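Local coordinates for inositol-1-monophosphatase (Mycobacterium tuberculosis, PDB 2Q74) that catalyses the magnesium-dependent dephosphorylation of inositol 1-phosphate to free myo-inositol and forms a homodimer when the activating metal binds, at the interface of chains A and B. Coordinates in Å, arbitrary orientation; residue numbers count along the deposited sequence, not the author numbering. Chains: chain A/B, Inositol-1-monophosphatase.

The interface of chains A and B. Residues chain A 193, 196-197, 200; chain B 189, 192-193.
A:Ala196 and B:Ala192 meet through their methyl groups, and A:Ala196 CB lies 3.3 Å from B:Ala192 CB. They lie where helix 188-198 of one chain packs against the same helix of the other. The small side chains let the two backbones come close, and A:Ala196 CB also lies 4.0 Å from B:Glu193 CA. This patch belongs to the two-fold interface of the homodimer, whose assembly is induced by magnesium, and the same contacts recur with A and B swapped.

B:Glu189 reaches across between A:His197 and A:Pro200. Its CG is anti to the backbone N (chi1 -154°) and the chain runs extended beyond it, which carries the carboxylate past the A:Ala196 carbonyl. Its methylenes pack on the proline, with B:Glu189 CG 4.0 Å from A:Pro200 CD. Carboxylate oxygen OE1 faces A:Pro200 CG. The other oxygen, B:Glu189 OE2, lies 3.4 Å from the imidazole carbon A:His197 CD2, with ring and carboxylate planes 77° apart. The ring nitrogen A:His197 NE2 is 4.3 Å from B:Glu193 OE2. If protonated, the imidazole could ease the gathering of acidic groups here.

The A:Glu193 and B:Glu193 side chains turn sharply at their second torsion (86°) and cross at about a right angle. A:Glu193 OE2 lies 3.3 Å from B:Glu193 OE2. Two charged carboxylates would probably repel here unless they share a proton or a nearby positive group offsets them. Within chain A, the carbonyl oxygen A:Glu193 O lies 3.6 Å above the A:His197 ring plane, off its centre.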
ATOM      1  N   GLU A 193      -7.567   8.076  17.086  1.00 78.16           N
ATOM      2  CA  GLU A 193      -7.847   7.662  18.455  1.00 78.55           C
ATOM      3  C   GLU A 193      -8.793   6.464  18.439  1.00 77.53           C
ATOM      4  O   GLU A 193      -8.574   5.468  19.131  1.00 77.32           O
ATOM      5  CB  GLU A 193      -8.499   8.828  19.212  1.00 79.29           C
ATOM      6  CG  GLU A 193      -8.165   8.923  20.689  1.00 82.37           C
ATOM      7  CD  GLU A 193      -6.877   9.696  20.957  1.00 86.38           C
ATOM      8  OE1 GLU A 193      -6.714  10.810  20.394  1.00 88.02           O
ATOM      9  OE2 GLU A 193      -6.032   9.194  21.743  1.00 89.32           O
ATOM     10  N   ALA A 196      -6.953   3.264  17.208  1.00 75.57           N
ATOM     11  CA  ALA A 196      -6.112   2.668  18.232  1.00 75.41           C
ATOM     12  C   ALA A 196      -6.944   1.688  19.067  1.00 75.34           C
ATOM     13  O   ALA A 196      -6.479   0.615  19.401  1.00 75.30           O
ATOM     14  CB  ALA A 196      -5.469   3.735  19.088  1.00 74.99           C
ATOM     15  N   HIS A 197      -8.194   2.019  19.335  1.00 75.51           N
ATOM     16  CA  HIS A 197      -9.058   1.125  20.094  1.00 76.02           C
ATOM     17  C   HIS A 197      -9.380  -0.174  19.363  1.00 74.93           C
ATOM     18  O   HIS A 197      -9.464  -1.230  19.985  1.00 75.27           O
ATOM     19  CB  HIS A 197     -10.364   1.822  20.484  1.00 77.09           C
ATOM     20  CG  HIS A 197     -10.185   2.959  21.446  1.00 80.04           C
ATOM     21  ND1 HIS A 197     -11.229   3.768  21.837  1.00 83.26           N
ATOM     22  CD2 HIS A 197      -9.085   3.432  22.079  1.00 82.96           C
ATOM     23  CE1 HIS A 197     -10.785   4.682  22.681  1.00 84.19           C
ATOM     24  NE2 HIS A 197      -9.486   4.501  22.841  1.00 84.08           N
ATOM     25  N   PRO A 200      -6.129  -3.531  18.532  1.00 70.05           N
ATOM     26  CA  PRO A 200      -5.915  -4.819  19.198  1.00 70.13           C
ATOM     27  C   PRO A 200      -7.007  -5.867  18.966  1.00 69.99           C
ATOM     28  O   PRO A 200      -6.796  -7.031  19.267  1.00 70.06           O
ATOM     29  CB  PRO A 200      -5.867  -4.433  20.678  1.00 69.97           C
ATOM     30  CG  PRO A 200      -6.729  -3.238  20.763  1.00 69.87           C
ATOM     31  CD  PRO A 200      -6.477  -2.477  19.499  1.00 70.24           C
TER
ATOM     32  N   GLU B 189      -1.924  -1.361  20.875  1.00 84.70           N
ATOM     33  CA  GLU B 189      -2.792  -0.201  21.107  1.00 83.90           C
ATOM     34  C   GLU B 189      -2.027   1.065  21.524  1.00 83.36           C
ATOM     35  O   GLU B 189      -2.414   2.168  21.137  1.00 83.16           O
ATOM     36  CB  GLU B 189      -3.889  -0.511  22.134  1.00 83.77           C
ATOM     37  CG  GLU B 189      -5.109   0.367  21.941  1.00 83.67           C
ATOM     38  CD  GLU B 189      -6.114   0.295  23.067  1.00 84.19           C
ATOM     39  OE1 GLU B 189      -6.299  -0.789  23.662  1.00 84.55           O
ATOM     40  OE2 GLU B 189      -6.749   1.335  23.340  1.00 84.86           O
ATOM     41  N   ALA B 192      -0.517   2.619  18.440  1.00 78.79           N
ATOM     42  CA  ALA B 192      -1.615   3.264  17.718  1.00 78.20           C
ATOM     43  C   ALA B 192      -1.997   4.574  18.382  1.00 77.95           C
ATOM     44  O   ALA B 192      -2.311   5.569  17.722  1.00 77.57           O
ATOM     45  CB  ALA B 192      -2.821   2.332  17.665  1.00 77.84           C
ATOM     46  N   GLU B 193      -1.981   4.548  19.706  1.00 78.13           N
ATOM     47  CA  GLU B 193      -2.282   5.715  20.517  1.00 78.53           C
ATOM     48  C   GLU B 193      -1.257   6.800  20.210  1.00 77.48           C
ATOM     49  O   GLU B 193      -1.603   7.946  19.949  1.00 77.16           O
ATOM     50  CB  GLU B 193      -2.215   5.329  21.998  1.00 79.33           C
ATOM     51  CG  GLU B 193      -3.172   6.069  22.913  1.00 82.32           C
ATOM     52  CD  GLU B 193      -4.548   5.423  22.973  1.00 86.35           C
ATOM     53  OE1 GLU B 193      -4.634   4.187  23.199  1.00 87.95           O
ATOM     54  OE2 GLU B 193      -5.547   6.160  22.813  1.00 89.33           O
TER